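Local coordinates for gamma-glutamyltranspeptidase (Ggt) (Helicobacter pylori 26695, PDB 5BPK), which probably transfers the gamma-glutamyl group of glutathione and related compounds to water or acceptor amino acids, as an N-terminal nucleophile (Ntn) hydrolase, at residues Pro45-Ile50 and Val66-Ala71; Gly135-Val140 and Lys229-Gly234; Met319-Ala324 and Pro369-Leu374. All blocks are in the same frame, centred on the assembly; numbering follows the deposited sequence.

How the contacts relate
Contacts 1 and 2 lie near each other, with about 5 Å between their nearest atoms, whereas contact 3 sits on the opposite side of the chain's centre from both. Helix 139-150 joins the first two: contact 2 includes its first residues, while M143, M146 and L147 further along it meet V66 and F70 of contact 1. Contact 1, buried except for partly exposed I50, is wholly apolar between side chains, two helices meeting through alanines and isoleucines. Contact 2, entirely buried, adds a tyrosine hydroxyl and a water where a loop enters a helix. Contact 3 pairs buried residues of helix 309-329 with a partly exposed C-terminal loop, and its polar groups are bonded mainly through neighbouring residues.

Contact 1 (Pro45-Ile50 and Val66-Ala71); sequences PLASEI and VAIGFA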
ATOM      1  N   PRO A  45     -14.188  -8.550   5.743  1.00 12.33           N
ATOM      2  CA  PRO A  45     -15.545  -8.141   6.083  1.00 11.92           C
ATOM      3  C   PRO A  45     -15.748  -7.751   7.546  1.00 13.65           C
ATOM      4  O   PRO A  45     -16.562  -6.897   7.812  1.00 15.33           O
ATOM      5  CB  PRO A  45     -16.395  -9.359   5.714  1.00 14.36           C
ATOM      6  CG  PRO A  45     -15.608 -10.092   4.702  1.00 19.76           C
ATOM      7  CD  PRO A  45     -14.163  -9.879   5.100  1.00 13.61           C
ATOM      8  N   LEU A  46     -15.043  -8.374   8.487  1.00 15.24           N
ATOM      9  CA  LEU A  46     -15.188  -7.971   9.898  1.00 13.85           C
ATOM     10  C   LEU A  46     -14.677  -6.549  10.130  1.00 13.52           C
ATOM     11  O   LEU A  46     -15.293  -5.782  10.872  1.00 15.61           O
ATOM     12  CB  LEU A  46     -14.491  -8.941  10.857  1.00 14.34           C
ATOM     13  CG  LEU A  46     -15.080 -10.351  10.930  1.00 15.28           C
ATOM     14  CD1 LEU A  46     -14.170 -11.273  11.732  1.00 15.92           C
ATOM     15  CD2 LEU A  46     -16.490 -10.338  11.515  1.00 18.07           C
ATOM     16  N   ALA A  47     -13.579  -6.188   9.473  1.00 12.23           N
ATOM     17  CA  ALA A  47     -13.046  -4.837   9.598  1.00 11.15           C
ATOM     18  C   ALA A  47     -13.931  -3.815   8.889  1.00 12.64           C
ATOM     19  O   ALA A  47     -14.156  -2.724   9.410  1.00 13.27           O
ATOM     20  CB  ALA A  47     -11.606  -4.771   9.092  1.00  9.78           C
ATOM     21  N   SER A  48     -14.444  -4.171   7.712  1.00 12.25           N
ATOM     22  CA  SER A  48     -15.339  -3.283   6.983  1.00 13.01           C
ATOM     23  C   SER A  48     -16.592  -2.995   7.803  1.00 12.91           C
ATOM     24  O   SER A  48     -17.032  -1.848   7.889  1.00 14.68           O
ATOM     25  CB  SER A  48     -15.717  -3.879   5.629  1.00 12.46           C
ATOM     26  OG  SER A  48     -14.559  -4.128   4.849  1.00 13.34           O
ATOM     27  N   GLU A  49     -17.142  -4.043   8.413  1.00 14.27           N
ATOM     28  CA  GLU A  49     -18.330  -3.936   9.249  1.00 13.88           C
ATOM     29  C   GLU A  49     -18.080  -2.995  10.427  1.00 13.34           C
ATOM     30  O   GLU A  49     -18.953  -2.199  10.780  1.00 13.27           O
ATOM     31  CB  GLU A  49     -18.750  -5.332   9.739  1.00 15.71           C
ATOM     32  CG  GLU A  49     -19.979  -5.362  10.621  1.00 22.99           C
ATOM     33  CD  GLU A  49     -20.425  -6.774  10.965  1.00 31.70           C
ATOM     34  OE1 GLU A  49     -19.577  -7.602  11.391  1.00 32.04           O
ATOM     35  OE2 GLU A  49     -21.633  -7.047  10.810  1.00 38.19           O
ATOM     36  N   ILE A  50     -16.899  -3.094  11.028  1.00 13.62           N
ATOM     37  CA  ILE A  50     -16.518  -2.228  12.147  1.00 13.11           C
ATOM     38  C   ILE A  50     -16.457  -0.764  11.676  1.00 13.61           C
ATOM     39  O   ILE A  50     -17.026   0.126  12.316  1.00 15.23           O
ATOM     40  CB  ILE A  50     -15.180  -2.693  12.786  1.00 11.56           C
ATOM     41  CG1 ILE A  50     -15.407  -3.930  13.663  1.00 12.33           C
ATOM     42  CG2 ILE A  50     -14.553  -1.586  13.609  1.00 12.10           C
ATOM     43  CD1 ILE A  50     -14.120  -4.675  14.009  1.00 13.72           C
ATOM     44  N   VAL A  66      -9.540   4.832  11.502  1.00  9.73           N
ATOM     45  CA  VAL A  66      -8.792   4.415  12.682  1.00 11.88           C
ATOM     46  C   VAL A  66      -9.306   3.069  13.222  1.00 10.31           C
ATOM     47  O   VAL A  66      -8.514   2.158  13.512  1.00 12.17           O
ATOM     48  CB  VAL A  66      -8.791   5.532  13.763  1.00 11.21           C
ATOM     49  CG1 VAL A  66      -8.258   4.993  15.113  1.00 14.23           C
ATOM     50  CG2 VAL A  66      -7.965   6.739  13.257  1.00 12.18           C
ATOM     51  N   ALA A  67     -10.620   2.917  13.315  1.00 11.32           N
ATOM     52  CA  ALA A  67     -11.214   1.649  13.752  1.00 12.89           C
ATOM     53  C   ALA A  67     -10.782   0.490  12.836  1.00 11.09           C
ATOM     54  O   ALA A  67     -10.409  -0.587  13.308  1.00 12.99           O
ATOM     55  CB  ALA A  67     -12.735   1.760  13.829  1.00 13.60           C
ATOM     56  N   ILE A  68     -10.799   0.730  11.527  1.00 11.55           N
ATOM     57  CA  ILE A  68     -10.373  -0.273  10.551  1.00 11.78           C
ATOM     58  C   ILE A  68      -8.899  -0.641  10.668  1.00 10.22           C
ATOM     59  O   ILE A  68      -8.566  -1.824  10.620  1.00 11.33           O
ATOM     60  CB  ILE A  68     -10.710   0.151   9.110  1.00  9.80           C
ATOM     61  CG1 ILE A  68     -12.230   0.126   8.911  1.00 11.13           C
ATOM     62  CG2 ILE A  68     -10.020  -0.739   8.086  1.00 11.65           C
ATOM     63  CD1 ILE A  68     -12.691   0.694   7.592  1.00 12.88           C
ATOM     64  N   GLY A  69      -8.035   0.362  10.835  1.00  9.20           N
ATOM     65  CA  GLY A  69      -6.609   0.131  11.000  1.00 10.64           C
ATOM     66  C   GLY A  69      -6.319  -0.830  12.141  1.00 10.61           C
ATOM     67  O   GLY A  69      -5.524  -1.759  12.008  1.00 11.74           O
ATOM     68  N   PHE A  70      -6.969  -0.631  13.277  1.00 10.88           N
ATOM     69  CA  PHE A  70      -6.764  -1.562  14.398  1.00 10.46           C
ATOM     70  C   PHE A  70      -7.448  -2.923  14.201  1.00 10.99           C
ATOM     71  O   PHE A  70      -6.892  -3.952  14.590  1.00 11.18           O
ATOM     72  CB  PHE A  70      -7.187  -0.942  15.731  1.00 11.41           C
ATOM     73  CG  PHE A  70      -6.258   0.142  16.215  1.00 13.64           C
ATOM     74  CD1 PHE A  70      -4.959  -0.168  16.580  1.00 13.98           C
ATOM     75  CD2 PHE A  70      -6.677   1.465  16.297  1.00 14.30           C
ATOM     76  CE1 PHE A  70      -4.084   0.810  17.026  1.00 13.00           C
ATOM     77  CE2 PHE A  70      -5.803   2.453  16.747  1.00 14.45           C
ATOM     78  CZ  PHE A  70      -4.505   2.115  17.114  1.00 14.11           C
ATOM     79  N   ALA A  71      -8.649  -2.936  13.623  1.00 11.02           N
ATOM     80  CA  ALA A  71      -9.355  -4.204  13.366  1.00 11.10           C
ATOM     81  C   ALA A  71      -8.560  -5.111  12.423  1.00 12.41           C
ATOM     82  O   ALA A  71      -8.399  -6.295  12.696  1.00 11.52           O
ATOM     83  CB  ALA A  71     -10.762  -3.949  12.824  1.00 11.52           C
TER
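A47 and I50 of helix 45-56 pack on A67, I68 and A71 of helix 61-75, forming an antiparallel helical hairpin closed by a short loop. The axes of the two segments approach to 8.6 Å at 156°, and alanine suits so near a meeting: A47 and A71, whose CA atoms are 5.3 Å apart, touch methyl to methyl through their CB atoms at 3.9 Å.

The other close apolar contacts come from the two branches of I50. Its CG2, anti to the backbone N, reaches the CB of A67 at 3.8 Å, while its CG1 branch, beside that N (chi1 -76°), carries CD1 to the CB of A71 at 3.6 Å. One beta-branched residue therefore spans two alanines a helical turn apart. Beyond the pair, I50 also packs on P161 and L165 of helix 155-168, and F70, on another side of helix 61-75, meets L155 and I159 of that same helix. On another flank, I68 packs on Y4 of the other Ggt chain.

No hydrogen bond joins the segments; the polar backbone meets an aliphatic chain instead, with A47 O lying 3.5 Å from CG1 of I68.

Contact 2 (Gly135-Val140 and Lys229-Gly234); sequences GVPGTV and KGFYQG
Y232 reaches P137 with its hydroxyl, and F231 and V140 complete the first shell around this bond, which holds the loop running into the N-terminal end of helix 139-150 to the short helix 229-232. The OH of Y232 donates to the O of P137 at 2.7 Å. That oxygen lies at the edge of the phenol ring, in its plane, while the bond is bent at the carbonyl: the C=O...OH angle is 119° and the hydroxyl stands 43° out of the carbonyl plane. Tyrosine suits the place because its flat ring packs against V140 and F231 while its hydroxyl reaches the loop carbonyl.

V140 lays CG2 over one face of F231 in a CH-pi contact, 4.2 Å from the ring centroid, and its CB meets CE2 of Y232 at 3.9 Å. P137 crosses F231 at about a right angle, its CB 4.0 Å from CE2 of that ring. The CD2 of F231 rests 3.5 Å above the plane of the Y232 ring, over the centre.

A water lies over the same face of F231 as V140 CG2, toward the rim. It accepts from V140 N at 2.9 Å and donates to Y232 OH at 3.1 Å. Further out, backbone bonds of V136 with K105 and of G138 and T139 with G84 position the loop. T139, bonded through OG1 to N81, has its side chain about 11 Å from the bound inhibitor 4UD, and the F231 ring meets F35 of the other Ggt chain.

The buried hydroxyl is used fully: it gives its proton to the loop carbonyl and receives bonds from the water and from A141 N. Amides at the start of helix 139-150 are thereby satisfied, and the positive end of the helix dipole may polarise the phenol oxygen.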
ATOM      1  N   GLY A 135      12.006  -2.103  10.087  1.00 13.82           N
ATOM      2  CA  GLY A 135      12.069  -0.683  10.401  1.00 13.17           C
ATOM      3  C   GLY A 135      11.253  -0.370  11.646  1.00 11.92           C
ATOM      4  O   GLY A 135      10.455  -1.190  12.108  1.00 12.59           O
ATOM      5  N   VAL A 136      11.449   0.825  12.196  1.00 11.51           N
ATOM      6  CA  VAL A 136      10.708   1.243  13.390  1.00 11.02           C
ATOM      7  C   VAL A 136       9.221   1.416  13.038  1.00 11.34           C
ATOM      8  O   VAL A 136       8.906   2.214  12.170  1.00 12.07           O
ATOM      9  CB  VAL A 136      11.263   2.568  13.962  1.00 10.47           C
ATOM     10  CG1 VAL A 136      10.570   2.885  15.269  1.00 11.78           C
ATOM     11  CG2 VAL A 136      12.780   2.477  14.167  1.00 13.73           C
ATOM     12  N   PRO A 137       8.307   0.661  13.694  1.00 11.84           N
ATOM     13  CA  PRO A 137       6.890   0.717  13.292  1.00 12.67           C
ATOM     14  C   PRO A 137       6.243   2.097  13.445  1.00 11.66           C
ATOM     15  O   PRO A 137       6.443   2.773  14.472  1.00 13.04           O
ATOM     16  CB  PRO A 137       6.216  -0.256  14.248  1.00 12.31           C
ATOM     17  CG  PRO A 137       7.305  -1.244  14.609  1.00 13.04           C
ATOM     18  CD  PRO A 137       8.548  -0.396  14.694  1.00 12.65           C
ATOM     19  N   GLY A 138       5.453   2.474  12.444  1.00  9.50           N
ATOM     20  CA  GLY A 138       4.736   3.741  12.420  1.00 10.43           C
ATOM     21  C   GLY A 138       3.231   3.672  12.560  1.00 10.24           C
ATOM     22  O   GLY A 138       2.605   4.697  12.805  1.00 11.11           O
ATOM     23  N   THR A 139       2.632   2.484  12.385  1.00 10.93           N
ATOM     24  CA  THR A 139       1.165   2.375  12.346  1.00 10.35           C
ATOM     25  C   THR A 139       0.446   2.961  13.553  1.00 10.23           C
ATOM     26  O   THR A 139      -0.507   3.702  13.385  1.00 10.77           O
ATOM     27  CB  THR A 139       0.730   0.933  12.132  1.00  9.26           C
ATOM     28  OG1 THR A 139       1.178   0.536  10.831  1.00  9.66           O
ATOM     29  CG2 THR A 139      -0.797   0.748  12.255  1.00 11.42           C
ATOM     30  N   VAL A 140       0.890   2.628  14.762  1.00 11.13           N
ATOM     31  CA  VAL A 140       0.175   3.099  15.945  1.00 10.55           C
ATOM     32  C   VAL A 140       0.234   4.634  16.039  1.00  9.96           C
ATOM     33  O   VAL A 140      -0.778   5.304  16.341  1.00 11.86           O
ATOM     34  CB  VAL A 140       0.704   2.443  17.228  1.00  9.92           C
ATOM     35  CG1 VAL A 140       0.072   3.080  18.450  1.00 13.20           C
ATOM     36  CG2 VAL A 140       0.420   0.919  17.194  1.00 13.92           C
ATOM     37  N   LYS A 229       1.728   6.206  23.304  1.00 17.41           N
ATOM     38  CA  LYS A 229       2.781   5.960  24.293  1.00 19.17           C
ATOM     39  C   LYS A 229       2.732   4.541  24.888  1.00 18.06           C
ATOM     40  O   LYS A 229       3.752   4.039  25.371  1.00 18.45           O
ATOM     41  CB  LYS A 229       2.739   7.019  25.401  1.00 20.99           C
ATOM     42  CG  LYS A 229       3.314   8.363  24.973  1.00 25.83           C
ATOM     43  N   GLY A 230       1.563   3.896  24.831  1.00 16.69           N
ATOM     44  CA  GLY A 230       1.424   2.496  25.244  1.00 16.80           C
ATOM     45  C   GLY A 230       2.128   1.502  24.337  1.00 15.94           C
ATOM     46  O   GLY A 230       2.354   0.343  24.716  1.00 17.74           O
ATOM     47  N   PHE A 231       2.470   1.949  23.131  1.00 15.80           N
ATOM     48  CA  PHE A 231       3.255   1.160  22.193  1.00 14.85           C
ATOM     49  C   PHE A 231       4.722   1.592  22.193  1.00 14.63           C
ATOM     50  O   PHE A 231       5.620   0.738  22.230  1.00 14.42           O
ATOM     51  CB  PHE A 231       2.677   1.290  20.779  1.00 14.90           C
ATOM     52  CG  PHE A 231       3.387   0.447  19.745  1.00 12.12           C
ATOM     53  CD1 PHE A 231       2.969  -0.852  19.496  1.00 14.06           C
ATOM     54  CD2 PHE A 231       4.463   0.947  19.016  1.00 12.44           C
ATOM     55  CE1 PHE A 231       3.612  -1.643  18.549  1.00 12.13           C
ATOM     56  CE2 PHE A 231       5.117   0.149  18.057  1.00 13.77           C
ATOM     57  CZ  PHE A 231       4.689  -1.138  17.828  1.00 12.25           C
ATOM     58  N   TYR A 232       4.957   2.906  22.119  1.00 14.28           N
ATOM     59  CA  TYR A 232       6.303   3.460  21.898  1.00 13.94           C
ATOM     60  C   TYR A 232       7.129   3.683  23.174  1.00 15.79           C
ATOM     61  O   TYR A 232       8.319   3.994  23.081  1.00 15.98           O
ATOM     62  CB  TYR A 232       6.237   4.764  21.075  1.00 14.99           C
ATOM     63  CG  TYR A 232       5.732   4.531  19.653  1.00 13.10           C
ATOM     64  CD1 TYR A 232       6.590   4.077  18.650  1.00 13.12           C
ATOM     65  CD2 TYR A 232       4.393   4.731  19.334  1.00 15.65           C
ATOM     66  CE1 TYR A 232       6.124   3.838  17.354  1.00 12.49           C
ATOM     67  CE2 TYR A 232       3.906   4.492  18.048  1.00 14.09           C
ATOM     68  CZ  TYR A 232       4.778   4.042  17.065  1.00 12.18           C
ATOM     69  OH  TYR A 232       4.310   3.796  15.803  1.00 13.47           O
ATOM     70  N   GLN A 233       6.494   3.534  24.342  1.00 16.46           N
ATOM     71  CA  GLN A 233       7.164   3.665  25.637  1.00 19.03           C
ATOM     72  C   GLN A 233       6.665   2.575  26.592  1.00 19.53           C
ATOM     73  O   GLN A 233       5.849   1.734  26.224  1.00 18.18           O
ATOM     74  CB  GLN A 233       6.913   5.066  26.221  1.00 19.38           C
ATOM     75  CG  GLN A 233       7.419   6.226  25.350  1.00 21.34           C
ATOM     76  CD  GLN A 233       7.229   7.587  26.002  1.00 30.08           C
ATOM     77  OE1 GLN A 233       7.238   7.712  27.228  1.00 35.15           O
ATOM     78  NE2 GLN A 233       7.065   8.618  25.179  1.00 31.74           N
ATOM     79  N   GLY A 234       7.167   2.574  27.822  1.00 21.23           N
ATOM     80  CA  GLY A 234       6.684   1.628  28.827  1.00 20.72           C
ATOM     81  C   GLY A 234       6.942   0.162  28.508  1.00 19.38           C
ATOM     82  O   GLY A 234       7.925  -0.176  27.836  1.00 19.05           O
TER
HETATM   83  O   HOH W   1       3.184   0.946  15.231  1.00 12.39           O

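Contact 3 (Met319-Ala324 and Pro369-Leu374); sequences MRQAYA and PGMGQL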
ATOM      1  N   MET A 319       4.620   3.711 -18.501  1.00 10.55           N
ATOM      2  CA  MET A 319       5.044   2.938 -17.329  1.00 10.35           C
ATOM      3  C   MET A 319       6.533   2.624 -17.395  1.00 11.19           C
ATOM      4  O   MET A 319       7.241   2.760 -16.416  1.00 11.61           O
ATOM      5  CB  MET A 319       4.282   1.612 -17.240  1.00 10.65           C
ATOM      6  CG  MET A 319       2.817   1.730 -16.915  1.00 12.95           C
ATOM      7  SD  MET A 319       1.936   0.175 -17.199  1.00 11.91           S
ATOM      8  CE  MET A 319       0.264   0.675 -16.720  1.00 15.80           C
ATOM      9  N   ARG A 320       6.986   2.182 -18.560  1.00 10.61           N
ATOM     10  CA  ARG A 320       8.384   1.811 -18.752  1.00 10.51           C
ATOM     11  C   ARG A 320       9.301   2.953 -18.358  1.00 10.54           C
ATOM     12  O   ARG A 320      10.262   2.740 -17.625  1.00 12.41           O
ATOM     13  CB  ARG A 320       8.632   1.439 -20.206  1.00 10.82           C
ATOM     14  CG  ARG A 320       9.961   0.772 -20.475  1.00 11.55           C
ATOM     15  CD  ARG A 320      10.270   0.777 -21.962  1.00 14.46           C
ATOM     16  NE  ARG A 320       9.290   0.059 -22.787  1.00 15.49           N
ATOM     17  CZ  ARG A 320       9.294  -1.259 -22.993  1.00 14.74           C
ATOM     18  NH1 ARG A 320      10.185  -2.045 -22.390  1.00 13.75           N
ATOM     19  NH2 ARG A 320       8.398  -1.809 -23.810  1.00 14.22           N
ATOM     20  N   GLN A 321       9.009   4.158 -18.841  1.00  9.95           N
ATOM     21  CA  GLN A 321       9.824   5.324 -18.507  1.00 10.73           C
ATOM     22  C   GLN A 321       9.724   5.681 -17.027  1.00 11.53           C
ATOM     23  O   GLN A 321      10.736   5.988 -16.393  1.00 12.69           O
ATOM     24  CB  GLN A 321       9.425   6.547 -19.342  1.00 11.94           C
ATOM     25  CG  GLN A 321      10.344   7.763 -19.167  1.00 12.31           C
ATOM     26  CD  GLN A 321      11.767   7.506 -19.653  1.00 11.31           C
ATOM     27  OE1 GLN A 321      11.982   7.184 -20.821  1.00 16.24           O
ATOM     28  NE2 GLN A 321      12.743   7.642 -18.751  1.00 13.74           N
ATOM     29  N   ALA A 322       8.506   5.645 -16.485  1.00 10.87           N
ATOM     30  CA  ALA A 322       8.288   5.977 -15.087  1.00 11.79           C
ATOM     31  C   ALA A 322       9.104   5.092 -14.149  1.00 10.50           C
ATOM     32  O   ALA A 322       9.700   5.591 -13.189  1.00 10.56           O
ATOM     33  CB  ALA A 322       6.788   5.914 -14.726  1.00 11.61           C
ATOM     34  N   TYR A 323       9.131   3.784 -14.417  1.00  9.56           N
ATOM     35  CA  TYR A 323       9.860   2.857 -13.540  1.00 11.01           C
ATOM     36  C   TYR A 323      11.370   3.002 -13.699  1.00 10.76           C
ATOM     37  O   TYR A 323      12.106   2.825 -12.733  1.00 12.51           O
ATOM     38  CB  TYR A 323       9.402   1.410 -13.705  1.00 11.54           C
ATOM     39  CG  TYR A 323       8.100   1.099 -12.982  1.00 10.57           C
ATOM     40  CD1 TYR A 323       6.876   1.311 -13.597  1.00 12.15           C
ATOM     41  CD2 TYR A 323       8.098   0.617 -11.674  1.00 10.49           C
ATOM     42  CE1 TYR A 323       5.683   1.025 -12.949  1.00 11.58           C
ATOM     43  CE2 TYR A 323       6.905   0.334 -11.010  1.00 12.82           C
ATOM     44  CZ  TYR A 323       5.692   0.550 -11.660  1.00 12.45           C
ATOM     45  OH  TYR A 323       4.484   0.274 -11.034  1.00 12.44           O
ATOM     46  N   ALA A 324      11.839   3.365 -14.894  1.00 11.20           N
ATOM     47  CA  ALA A 324      13.253   3.692 -15.049  1.00 11.99           C
ATOM     48  C   ALA A 324      13.583   4.920 -14.194  1.00 11.99           C
ATOM     49  O   ALA A 324      14.591   4.946 -13.481  1.00 12.74           O
ATOM     50  CB  ALA A 324      13.596   3.925 -16.506  1.00 12.69           C
ATOM     51  N   PRO A 369      16.894   7.086 -17.639  1.00 18.47           N
ATOM     52  CA  PRO A 369      16.178   7.863 -16.641  1.00 17.20           C
ATOM     53  C   PRO A 369      16.161   9.370 -16.963  1.00 16.81           C
ATOM     54  O   PRO A 369      17.203   9.954 -17.310  1.00 18.44           O
ATOM     55  CB  PRO A 369      16.953   7.572 -15.370  1.00 17.31           C
ATOM     56  CG  PRO A 369      17.496   6.219 -15.576  1.00 18.71           C
ATOM     57  CD  PRO A 369      17.809   6.112 -17.027  1.00 19.82           C
ATOM     58  N   GLY A 370      14.973   9.966 -16.883  1.00 16.63           N
ATOM     59  CA  GLY A 370      14.748  11.360 -17.233  1.00 16.96           C
ATOM     60  C   GLY A 370      14.841  11.669 -18.712  1.00 18.77           C
ATOM     61  O   GLY A 370      14.832  12.838 -19.089  1.00 19.26           O
ATOM     62  N   MET A 371      14.908  10.613 -19.532  1.00 19.03           N
ATOM     63  CA  MET A 371      15.218  10.702 -20.964  1.00 21.24           C
ATOM     64  C   MET A 371      16.570  11.375 -21.203  1.00 25.11           C
ATOM     65  O   MET A 371      16.826  11.881 -22.294  1.00 27.20           O
ATOM     66  CB  MET A 371      14.097  11.420 -21.727  1.00 22.32           C
ATOM     67  CG  MET A 371      12.740  10.735 -21.586  1.00 26.70           C
ATOM     68  SD  MET A 371      11.506  11.362 -22.728  1.00 30.52           S
ATOM     69  CE  MET A 371      10.885  12.802 -21.871  1.00 37.71           C
ATOM     70  N   GLY A 372      17.427  11.357 -20.178  1.00 26.23           N
ATOM     71  CA  GLY A 372      18.730  12.019 -20.220  1.00 28.13           C
ATOM     72  C   GLY A 372      18.695  13.540 -20.236  1.00 29.75           C
ATOM     73  O   GLY A 372      19.711  14.175 -20.524  1.00 31.02           O
ATOM     74  N   GLN A 373      17.545  14.133 -19.920  1.00 31.69           N
ATOM     75  CA  GLN A 373      17.377  15.586 -20.015  1.00 33.31           C
ATOM     76  C   GLN A 373      16.648  16.223 -18.820  1.00 33.27           C
ATOM     77  O   GLN A 373      16.278  17.400 -18.884  1.00 35.47           O
ATOM     78  CB  GLN A 373      16.662  15.944 -21.334  1.00 34.60           C
ATOM     79  CG  GLN A 373      15.258  15.326 -21.516  1.00 36.15           C
ATOM     80  CD  GLN A 373      14.151  16.109 -20.820  1.00 38.76           C
ATOM     81  OE1 GLN A 373      13.482  15.598 -19.914  1.00 39.98           O
ATOM     82  NE2 GLN A 373      13.954  17.356 -21.238  1.00 39.74           N
ATOM     83  N   LEU A 374      16.464  15.476 -17.728  1.00 31.51           N
ATOM     84  CA  LEU A 374      15.704  15.985 -16.576  1.00 31.43           C
ATOM     85  C   LEU A 374      16.435  17.142 -15.893  1.00 32.20           C
ATOM     86  O   LEU A 374      15.823  18.158 -15.553  1.00 33.72           O
ATOM     87  CB  LEU A 374      15.421  14.875 -15.552  1.00 30.09           C
ATOM     88  CG  LEU A 374      14.151  15.070 -14.719  1.00 28.91           C
ATOM     89  CD1 LEU A 374      12.919  14.790 -15.559  1.00 29.14           C
ATOM     90  CD2 LEU A 374      14.174  14.183 -13.485  1.00 26.24           C
TER
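A324 and P369 mark the nearest approach of the backbones, CA to CA 5.3 Å, where helix 309-329 meets a loop that turns left-handed at G370, M371 and G372. The two glycines bear the positive phi easily, and M371 adopts it as well; i-to-i+3 bonds hold the coil, G372 N to P369 O at 3.2 Å and Q373 N to G370 O at 3.1 Å.

Q321 does most of the touching. Its CG is anti to the backbone N (chi1 -173°), and a bend at chi2 (64°) brings CD to the loop. There the side chain crosses M371 at about a right angle, with OE1 3.7 Å from the methionine CG. The amide nitrogen NE2 lies 3.7 Å from G370 N, two donors drawn together by a common acceptor, OD1 of D325, one helical turn beyond Q321; NE2 also donates to K368 O, so glutamine ties the helix to the loop just before its coil. P369, rigid and without an N-H, sets its ring beside the helix, CG 3.8 Å from A324 O. The M371 side chain also packs on Y348, K351 and I352 of helix 346-354.

On another flank of helix 309-329, R320 forms salt bridges with E317 and with D131 of the other Ggt chain. The arrangement is a C-terminal tail packed on a long helix of the Ntn-hydrolase fold, consistent with its place near the C-terminus that autocatalytic cleavage of the precursor creates in this family; the last residues of the chain, beyond L374, are not modelled.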